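DTDP-4-dehydrorhamnose 3,5-epimerase (PDB 2B9U) catalyses the conversion of dTDP-4-dehydro-6-deoxy-alpha-D-glucose to dTDP-4-dehydro-beta-L-rhamnose by epimerisation at C3' and C5', a step on the way to dTDP-L-rhamnose. Local coordinates at the interface of chains A and B. Numbering follows the deposited sequence. Chains: chain A/B, hypothetical dTDP-4-dehydrorhamnose 3,5-epimerase.

Contact 1: the interface of chains A and B. Residues chain A 49-53, 56, 58; chain B 24-28.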
loop_
_atom_site.group_PDB
_atom_site.type_symbol
_atom_site.label_atom_id
_atom_site.label_comp_id
_atom_site.label_asym_id
_atom_site.label_seq_id
_atom_site.Cartn_x
_atom_site.Cartn_y
_atom_site.Cartn_z
ATOM N N MET A 49 -4.683 2.971 -5.583
ATOM C CA MET A 49 -4.149 4.256 -5.149
ATOM C C MET A 49 -4.765 5.398 -5.929
ATOM O O MET A 49 -4.960 5.312 -7.142
ATOM C CB MET A 49 -2.616 4.304 -5.286
ATOM C CG MET A 49 -1.984 5.599 -4.730
ATOM S SD MET A 49 -0.182 5.620 -4.748
ATOM C CE MET A 49 0.133 6.806 -6.039
ATOM N N SER A 50 -5.093 6.473 -5.217
ATOM C CA SER A 50 -5.539 7.701 -5.863
ATOM C C SER A 50 -4.749 8.874 -5.346
ATOM O O SER A 50 -4.304 8.873 -4.189
ATOM C CB SER A 50 -7.035 7.942 -5.658
ATOM O OG SER A 50 -7.357 8.177 -4.298
ATOM N N PHE A 51 -4.563 9.866 -6.214
ATOM C CA PHE A 51 -4.092 11.164 -5.799
ATOM C C PHE A 51 -5.235 12.158 -6.020
ATOM O O PHE A 51 -5.825 12.209 -7.091
ATOM C CB PHE A 51 -2.853 11.583 -6.587
ATOM C CG PHE A 51 -2.523 13.042 -6.443
ATOM C CD1 PHE A 51 -2.062 13.549 -5.214
ATOM C CD2 PHE A 51 -2.692 13.916 -7.510
ATOM C CE1 PHE A 51 -1.770 14.905 -5.065
ATOM C CE2 PHE A 51 -2.400 15.265 -7.366
ATOM C CZ PHE A 51 -1.934 15.761 -6.140
ATOM N N SER A 52 -5.554 12.930 -4.991
ATOM C CA SER A 52 -6.683 13.826 -5.035
ATOM C C SER A 52 -6.222 15.218 -4.642
ATOM O O SER A 52 -5.622 15.402 -3.589
ATOM C CB SER A 52 -7.798 13.329 -4.100
ATOM O OG SER A 52 -8.125 11.968 -4.396
ATOM N N ARG A 53 -6.507 16.191 -5.498
ATOM C CA ARG A 53 -6.230 17.596 -5.211
ATOM C C ARG A 53 -7.183 18.058 -4.134
ATOM O O ARG A 53 -8.263 17.499 -3.999
ATOM C CB ARG A 53 -6.396 18.435 -6.482
ATOM C CG ARG A 53 -5.312 18.148 -7.504
ATOM C CD ARG A 53 -5.629 18.681 -8.879
ATOM N NE ARG A 53 -4.543 18.357 -9.810
ATOM C CZ ARG A 53 -4.428 18.834 -11.047
ATOM N NH1 ARG A 53 -5.324 19.687 -11.538
ATOM N NH2 ARG A 53 -3.398 18.461 -11.797
ATOM N N VAL A 56 -11.309 17.743 -3.598
ATOM C CA VAL A 56 -11.852 16.625 -4.366
ATOM C C VAL A 56 -12.740 15.779 -3.457
ATOM O O VAL A 56 -12.389 15.538 -2.303
ATOM C CB VAL A 56 -10.716 15.777 -5.034
ATOM C CG1 VAL A 56 -11.191 14.376 -5.394
ATOM C CG2 VAL A 56 -10.175 16.506 -6.261
ATOM N N ARG A 58 -14.591 11.967 -3.651
ATOM C CA ARG A 58 -14.779 10.698 -4.329
ATOM C C ARG A 58 -15.724 9.883 -3.457
ATOM O O ARG A 58 -15.481 9.754 -2.260
ATOM C CB ARG A 58 -13.454 9.939 -4.472
ATOM C CG ARG A 58 -12.421 10.629 -5.349
ATOM C CD ARG A 58 -11.100 9.866 -5.357
ATOM N NE ARG A 58 -10.022 10.648 -5.949
ATOM C CZ ARG A 58 -9.582 10.520 -7.201
ATOM N NH1 ARG A 58 -10.128 9.629 -8.018
ATOM N NH2 ARG A 58 -8.584 11.278 -7.628
ATOM N N ARG B 24 -9.442 15.604 -11.030
ATOM C CA ARG B 24 -9.299 15.283 -9.584
ATOM C C ARG B 24 -7.871 14.979 -9.148
ATOM O O ARG B 24 -7.481 15.243 -8.010
ATOM C CB ARG B 24 -10.179 14.089 -9.202
ATOM C CG ARG B 24 -11.651 14.312 -9.397
ATOM C CD ARG B 24 -12.401 13.027 -9.129
ATOM N NE ARG B 24 -12.150 12.062 -10.191
ATOM C CZ ARG B 24 -12.613 10.820 -10.200
ATOM N NH1 ARG B 24 -13.345 10.378 -9.183
ATOM N NH2 ARG B 24 -12.336 10.018 -11.227
ATOM N N GLY B 25 -7.100 14.396 -10.063
ATOM C CA GLY B 25 -5.718 14.029 -9.794
ATOM C C GLY B 25 -5.474 12.813 -10.650
ATOM O O GLY B 25 -5.447 12.918 -11.878
ATOM N N PHE B 26 -5.298 11.662 -10.015
ATOM C CA PHE B 26 -5.138 10.417 -10.748
ATOM C C PHE B 26 -5.568 9.188 -9.954
ATOM O O PHE B 26 -5.682 9.228 -8.718
ATOM C CB PHE B 26 -3.717 10.276 -11.338
ATOM C CG PHE B 26 -2.603 10.128 -10.311
ATOM C CD1 PHE B 26 -2.410 8.926 -9.635
ATOM C CD2 PHE B 26 -1.708 11.177 -10.085
ATOM C CE1 PHE B 26 -1.365 8.787 -8.696
ATOM C CE2 PHE B 26 -0.660 11.048 -9.176
ATOM C CZ PHE B 26 -0.494 9.855 -8.466
ATOM N N PHE B 27 -5.834 8.109 -10.668
ATOM C CA PHE B 27 -6.187 6.832 -10.043
ATOM C C PHE B 27 -5.414 5.716 -10.725
ATOM O O PHE B 27 -5.205 5.750 -11.936
ATOM C CB PHE B 27 -7.696 6.575 -10.156
ATOM C CG PHE B 27 -8.123 5.230 -9.662
ATOM C CD1 PHE B 27 -8.498 5.048 -8.331
ATOM C CD2 PHE B 27 -8.152 4.133 -10.522
ATOM C CE1 PHE B 27 -8.885 3.789 -7.864
ATOM C CE2 PHE B 27 -8.540 2.875 -10.060
ATOM C CZ PHE B 27 -8.914 2.710 -8.736
ATOM N N LEU B 28 -4.980 4.738 -9.941
ATOM C CA LEU B 28 -4.463 3.501 -10.499
ATOM C C LEU B 28 -4.796 2.341 -9.609
ATOM O O LEU B 28 -4.974 2.475 -8.389
ATOM C CB LEU B 28 -2.938 3.527 -10.756
ATOM C CG LEU B 28 -1.974 3.574 -9.563
ATOM C CD1 LEU B 28 -0.653 2.880 -9.900
ATOM C CD2 LEU B 28 -1.729 5.012 -9.151
#

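Contact 2: the interface of chains A and B. Residues chain A 49, 76-77, 127; chain B 26, 74, 76-77, 107, 127.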
loop_
_atom_site.group_PDB
_atom_site.type_symbol
_atom_site.label_atom_id
_atom_site.label_comp_id
_atom_site.label_asym_id
_atom_site.label_seq_id
_atom_site.Cartn_x
_atom_site.Cartn_y
_atom_site.Cartn_z
ATOM N N MET A 49 -4.683 2.971 -5.583
ATOM C CA MET A 49 -4.149 4.256 -5.149
ATOM C C MET A 49 -4.765 5.398 -5.929
ATOM O O MET A 49 -4.960 5.312 -7.142
ATOM C CB MET A 49 -2.616 4.304 -5.286
ATOM C CG MET A 49 -1.984 5.599 -4.730
ATOM S SD MET A 49 -0.182 5.620 -4.748
ATOM C CE MET A 49 0.133 6.806 -6.039
ATOM N N PRO A 76 -0.906 7.937 3.272
ATOM C CA PRO A 76 0.524 8.252 3.428
ATOM C C PRO A 76 0.932 9.707 3.132
ATOM O O PRO A 76 2.008 10.120 3.568
ATOM C CB PRO A 76 1.219 7.267 2.461
ATOM C CG PRO A 76 0.168 6.899 1.492
ATOM C CD PRO A 76 -1.135 6.944 2.205
ATOM N N LYS A 77 0.119 10.461 2.386
ATOM C CA LYS A 77 0.385 11.890 2.164
ATOM C C LYS A 77 -0.922 12.687 2.172
ATOM O O LYS A 77 -1.894 12.265 1.591
ATOM C CB LYS A 77 1.157 12.121 0.858
ATOM C CG LYS A 77 1.642 13.574 0.629
ATOM C CD LYS A 77 2.550 13.665 -0.605
ATOM C CE LYS A 77 3.417 14.952 -0.600
ATOM N NZ LYS A 77 2.571 16.192 -0.757
ATOM N N ILE A 127 -2.651 11.500 -1.101
ATOM C CA ILE A 127 -2.518 10.144 -1.613
ATOM C C ILE A 127 -3.237 9.194 -0.681
ATOM O O ILE A 127 -2.911 9.081 0.526
ATOM C CB ILE A 127 -1.040 9.708 -1.747
ATOM C CG1 ILE A 127 -0.308 10.605 -2.754
ATOM C CG2 ILE A 127 -0.941 8.244 -2.185
ATOM C CD1 ILE A 127 1.189 10.635 -2.548
ATOM N N PHE B 26 -5.298 11.662 -10.015
ATOM C CA PHE B 26 -5.138 10.417 -10.748
ATOM C C PHE B 26 -5.568 9.188 -9.954
ATOM O O PHE B 26 -5.682 9.228 -8.718
ATOM C CB PHE B 26 -3.717 10.276 -11.338
ATOM C CG PHE B 26 -2.603 10.128 -10.311
ATOM C CD1 PHE B 26 -2.410 8.926 -9.635
ATOM C CD2 PHE B 26 -1.708 11.177 -10.085
ATOM C CE1 PHE B 26 -1.365 8.787 -8.696
ATOM C CE2 PHE B 26 -0.660 11.048 -9.176
ATOM C CZ PHE B 26 -0.494 9.855 -8.466
ATOM N N PHE B 74 7.267 -0.132 -4.159
ATOM C CA PHE B 74 6.442 0.877 -4.809
ATOM C C PHE B 74 6.785 2.279 -4.227
ATOM O O PHE B 74 7.029 2.394 -3.035
ATOM C CB PHE B 74 4.954 0.498 -4.568
ATOM C CG PHE B 74 3.966 1.415 -5.215
ATOM C CD1 PHE B 74 4.076 1.730 -6.575
ATOM C CD2 PHE B 74 2.905 1.954 -4.472
ATOM C CE1 PHE B 74 3.151 2.593 -7.205
ATOM C CE2 PHE B 74 1.979 2.811 -5.071
ATOM C CZ PHE B 74 2.087 3.123 -6.449
ATOM N N PRO B 76 5.172 5.956 -4.072
ATOM C CA PRO B 76 4.136 6.979 -4.339
ATOM C C PRO B 76 4.605 8.424 -4.184
ATOM O O PRO B 76 3.919 9.337 -4.630
ATOM C CB PRO B 76 3.027 6.647 -3.318
ATOM C CG PRO B 76 3.737 5.894 -2.204
ATOM C CD PRO B 76 4.903 5.179 -2.849
ATOM N N LYS B 77 5.753 8.634 -3.554
ATOM C CA LYS B 77 6.306 9.983 -3.421
ATOM C C LYS B 77 7.821 9.923 -3.533
ATOM O O LYS B 77 8.473 9.122 -2.865
ATOM C CB LYS B 77 5.841 10.617 -2.080
ATOM C CG LYS B 77 6.222 12.095 -1.838
ATOM C CD LYS B 77 7.614 12.203 -1.192
ATOM C CE LYS B 77 7.934 13.609 -0.647
ATOM N NZ LYS B 77 7.923 14.687 -1.703
ATOM N N HIS B 107 5.489 5.379 -11.394
ATOM C CA HIS B 107 4.652 4.454 -10.626
ATOM C C HIS B 107 5.027 2.985 -10.812
ATOM O O HIS B 107 4.209 2.103 -10.538
ATOM C CB HIS B 107 3.142 4.691 -10.899
ATOM C CG HIS B 107 2.650 6.030 -10.446
ATOM N ND1 HIS B 107 2.052 6.932 -11.298
ATOM C CD2 HIS B 107 2.720 6.641 -9.240
ATOM C CE1 HIS B 107 1.740 8.026 -10.629
ATOM N NE2 HIS B 107 2.151 7.883 -9.381
ATOM N N ILE B 127 8.695 8.360 -0.069
ATOM C CA ILE B 127 7.866 7.378 0.581
ATOM C C ILE B 127 7.943 6.068 -0.221
ATOM O O ILE B 127 7.693 6.041 -1.447
ATOM C CB ILE B 127 6.414 7.851 0.743
ATOM C CG1 ILE B 127 6.387 9.075 1.681
ATOM C CG2 ILE B 127 5.526 6.698 1.261
ATOM C CD1 ILE B 127 5.055 9.812 1.680
#

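Contact 3: the interface of chains A and B. Residues chain A 29-34; chain B 45-48, 136-137.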
loop_
_atom_site.group_PDB
_atom_site.type_symbol
_atom_site.label_atom_id
_atom_site.label_comp_id
_atom_site.label_asym_id
_atom_site.label_seq_id
_atom_site.Cartn_x
_atom_site.Cartn_y
_atom_site.Cartn_z
ATOM N N GLU A 29 5.014 -0.589 10.084
ATOM C CA GLU A 29 4.196 -1.658 9.538
ATOM C C GLU A 29 2.776 -1.129 9.406
ATOM O O GLU A 29 2.154 -0.711 10.391
ATOM C CB GLU A 29 4.266 -2.918 10.424
ATOM C CG GLU A 29 5.692 -3.406 10.609
ATOM C CD GLU A 29 5.842 -4.614 11.538
ATOM O OE1 GLU A 29 5.198 -4.658 12.607
ATOM O OE2 GLU A 29 6.625 -5.522 11.192
ATOM N N VAL A 30 2.267 -1.154 8.177
ATOM C CA VAL A 30 0.950 -0.651 7.882
ATOM C C VAL A 30 -0.120 -1.739 8.136
ATOM O O VAL A 30 -1.124 -1.475 8.772
ATOM C CB VAL A 30 0.877 -0.082 6.440
ATOM C CG1 VAL A 30 -0.518 0.448 6.114
ATOM C CG2 VAL A 30 1.957 1.001 6.235
ATOM N N PHE A 31 0.124 -2.950 7.643
ATOM C CA PHE A 31 -0.811 -4.047 7.746
ATOM C C PHE A 31 -0.020 -5.334 7.942
ATOM O O PHE A 31 1.048 -5.493 7.348
ATOM C CB PHE A 31 -1.671 -4.102 6.469
ATOM C CG PHE A 31 -2.184 -5.465 6.138
ATOM C CD1 PHE A 31 -3.334 -5.947 6.736
ATOM C CD2 PHE A 31 -1.516 -6.272 5.228
ATOM C CE1 PHE A 31 -3.816 -7.203 6.438
ATOM C CE2 PHE A 31 -1.997 -7.524 4.913
ATOM C CZ PHE A 31 -3.144 -7.999 5.530
ATOM N N LYS A 32 -0.530 -6.229 8.798
ATOM C CA LYS A 32 0.048 -7.576 8.998
ATOM C C LYS A 32 -1.059 -8.606 9.119
ATOM O O LYS A 32 -1.940 -8.488 9.979
ATOM C CB LYS A 32 0.921 -7.665 10.254
ATOM C CG LYS A 32 2.145 -6.773 10.275
ATOM C CD LYS A 32 2.871 -6.864 11.603
ATOM C CE LYS A 32 3.754 -8.086 11.700
ATOM N NZ LYS A 32 4.723 -7.911 12.832
ATOM N N SER A 33 -0.995 -9.617 8.258
ATOM C CA SER A 33 -2.061 -10.609 8.117
ATOM C C SER A 33 -2.536 -11.179 9.466
ATOM O O SER A 33 -3.731 -11.195 9.746
ATOM C CB SER A 33 -1.602 -11.744 7.195
ATOM O OG SER A 33 -2.562 -12.782 7.158
ATOM N N GLU A 34 -1.588 -11.615 10.291
ATOM C CA GLU A 34 -1.882 -12.250 11.569
ATOM C C GLU A 34 -2.641 -11.337 12.524
ATOM O O GLU A 34 -3.641 -11.747 13.101
ATOM C CB GLU A 34 -0.578 -12.730 12.211
ATOM C CG GLU A 34 -0.741 -13.384 13.577
ATOM C CD GLU A 34 0.385 -14.351 13.879
ATOM O OE1 GLU A 34 0.912 -14.324 15.018
ATOM O OE2 GLU A 34 0.750 -15.130 12.964
ATOM N N ILE B 45 0.755 -10.623 2.475
ATOM C CA ILE B 45 0.449 -10.839 3.893
ATOM C C ILE B 45 0.997 -9.770 4.863
ATOM O O ILE B 45 0.768 -9.845 6.088
ATOM C CB ILE B 45 0.921 -12.251 4.359
ATOM C CG1 ILE B 45 2.311 -12.584 3.808
ATOM C CG2 ILE B 45 -0.073 -13.324 3.877
ATOM C CD1 ILE B 45 3.466 -11.878 4.522
ATOM N N GLN B 46 1.759 -8.817 4.321
ATOM C CA GLN B 46 2.225 -7.651 5.082
ATOM C C GLN B 46 2.523 -6.459 4.144
ATOM O O GLN B 46 3.017 -6.631 3.019
ATOM C CB GLN B 46 3.443 -8.012 5.947
ATOM C CG GLN B 46 3.986 -6.830 6.781
ATOM C CD GLN B 46 4.998 -7.220 7.848
ATOM O OE1 GLN B 46 5.142 -8.392 8.195
ATOM N NE2 GLN B 46 5.705 -6.216 8.388
ATOM N N THR B 47 2.201 -5.254 4.611
ATOM C CA THR B 47 2.608 -4.023 3.928
ATOM C C THR B 47 3.282 -3.108 4.928
ATOM O O THR B 47 2.715 -2.826 5.982
ATOM C CB THR B 47 1.410 -3.336 3.255
ATOM O OG1 THR B 47 0.857 -4.238 2.295
ATOM C CG2 THR B 47 1.820 -2.081 2.534
ATOM N N ASN B 48 4.499 -2.675 4.595
ATOM C CA ASN B 48 5.219 -1.666 5.359
ATOM C C ASN B 48 5.359 -0.366 4.591
ATOM O O ASN B 48 5.078 -0.302 3.383
ATOM C CB ASN B 48 6.616 -2.157 5.747
ATOM C CG ASN B 48 6.583 -3.367 6.680
ATOM O OD1 ASN B 48 5.605 -3.613 7.383
ATOM N ND2 ASN B 48 7.661 -4.110 6.695
ATOM N N GLU B 136 5.602 -12.991 7.141
ATOM C CA GLU B 136 5.636 -11.742 7.874
ATOM C C GLU B 136 7.018 -11.559 8.499
ATOM O O GLU B 136 7.823 -12.484 8.528
ATOM C CB GLU B 136 4.538 -11.712 8.958
ATOM C CG GLU B 136 3.100 -11.752 8.404
ATOM C CD GLU B 136 2.033 -11.735 9.499
ATOM O OE1 GLU B 136 2.272 -11.156 10.580
ATOM O OE2 GLU B 136 0.950 -12.302 9.270
ATOM N N TYR B 137 7.278 -10.340 8.949
ATOM C CA TYR B 137 8.426 -9.972 9.765
ATOM C C TYR B 137 8.797 -11.038 10.799
ATOM O O TYR B 137 7.944 -11.509 11.562
ATOM C CB TYR B 137 8.067 -8.650 10.451
ATOM C CG TYR B 137 9.037 -8.075 11.452
ATOM C CD1 TYR B 137 10.343 -7.756 11.092
ATOM C CD2 TYR B 137 8.616 -7.777 12.757
ATOM C CE1 TYR B 137 11.218 -7.195 12.016
ATOM C CE2 TYR B 137 9.484 -7.220 13.682
ATOM C CZ TYR B 137 10.783 -6.933 13.301
ATOM O OH TYR B 137 11.661 -6.383 14.208
HETATM O O HOH W 1 8.625 -5.374 9.023
HETATM O O HOH W 2 5.735 -10.309 12.587
#

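Contact 1: the interface of chains A and B
This is a homodimer interface made by antiparallel strand pairing: a chain B strand lies along one of chain A and carries the sheet across the subunit boundary, tying the two copies together through their backbones. A:Met49 and B:Leu28 face each other as a closed pair, A:Met49 N to B:Leu28 O at 2.9 Å and B:Leu28 N to A:Met49 O at 2.9 Å, both donors nearly along the C=O axis. Two residues further, A:Phe51 N reaches B:Phe26 O at 2.8 Å, and B:Phe26 N returns to A:Phe51 O at 3.0 Å on a carbonyl lone pair. The ladder finishes with A:Arg53 N on B:Arg24 O at 2.9 Å. On one side of the sheet, B:Phe26 takes the crowded position between its own N and carbonyl carbon (chi1 67°), which lays its ring under A:Phe51: the methylene CB sits over the ring face in a CH-pi contact, 3.4 Å from B:Phe26 CE2. On the other side A:Arg58 and B:Arg24 cross obliquely, guanidinium planes 26° apart and offset: A:Arg58 NH1 lies over the centre of one group, B:Arg24 CD over that of the other. A:Arg58 is steadied from its own chain, NE giving an in-plane bond to A:Ser52 OG at 2.8 Å. In the jelly-roll (cupin) fold, the pairing joins strand 44-52 of chain A to the start of strand 25-32 of chain B.

Contact 2: the interface of chains A and B
No polar atom is gripped across this patch: the count of hydrogen bonds between the chains is nil, and the carbonyl oxygens of A:Pro76 and B:Pro76 meet isoleucine methyls instead. It is a largely apolar patch, built round A:Met49, whose thioether SD packs by van der Waals contact 3.6 Å from B:Phe74 CE2 and 3.7 Å from B:Pro76 CB. A:Met49 gets there as a straight arm, CG anti to the backbone N (chi1 -175°), that bends at its last torsion (chi3 109°). The bend carries the methyl CE past the sulphur and in at the edge of the B:Phe26 ring, with the imidazole of B:His107 near it, CD2 lying 4.1 Å from A:Met49 CE. The methionine crosses B:Phe74 obliquely and B:Pro76 at about a right angle. An alanine in place of A:Met49 would probably loosen this packing, because the sulphur and methyl that meet B:Phe74, B:Pro76 and B:Phe26 would be gone. Near the two-fold axis both members of each symmetric pair belong to the patch: B:Ile127 CD1 touches A:Pro76 O at 3.6 Å, and A:Ile127 CD1 touches B:Pro76 O at 3.7 Å. The two lysines meet through their aliphatic stems but differ in shape, B:Lys77 bending at chi2 (-87°) where A:Lys77 is extended. A:Lys77 CD lies 4.2 Å from B:Lys77 CG, and the like-charged A:Lys77 NZ and B:Lys77 NZ are 5.6 Å apart.

Contact 3: the interface of chains A and B
A:Lys32, B:Glu136 and B:Thr47 bury the most surface in this part of the dimer interface. A:Lys32 runs alongside B:Gln46, pointing the same way, then bends at chi3 (80°) so that NZ turns back to its own chain and forms a salt bridge with A:Glu29 OE1 at 3.3 Å. NZ lies 2.6 Å from water 2, which also contacts the backbone oxygen B:Tyr137 O, bridging the chains. B:Glu136 crosses A:Lys32 obliquely, OE1 beside CE, and extends its carboxylate to the start of helix 33-37. There OE2 uses its syn lone pair to accept from the backbone amide A:Glu34 N at 2.8 Å, where the helix dipole would probably stabilise its negative charge. B:Thr47 works through its backbone: carbonyl O is gripped by two amides in its plane, A:Val30 N at 2.8 Å and A:Phe31 N at 3.1 Å, while B:Thr47 N reaches A:Phe31 O at 3.0 Å from above the carbonyl plane. B:Tyr137 is predicted to stack on the substrate's thymidine ring; B:Gln46 OE1 holds its backbone amide N at 3.0 Å, which may help place the ring. The site joins the end of strand 25-32 and helix 33-37 of chain A to the beginning of strand 44-52 of chain B, beside the loop carrying B:Glu136.

Contact 1 and contact 2 adjoin, their C-alpha centres about 10 Å apart, and share A:Met49 and B:Phe26: the methionine gives its backbone to the strand ladder of the first and its side chain to the apolar packing of the second. Contact 3 lies about 25 Å from contact 1 and 18 Å from contact 2, centre to centre. Contacts 1 and 3 use the same two strands, 25-32 and 44-52, with the chains exchanged and at different places along them. Strand pairing between chains therefore flanks a largely apolar centre, in keeping with a homodimer, and contact 3 brings a tyrosine predicted to stack on the thymidine ring of the substrate up against the partner chain.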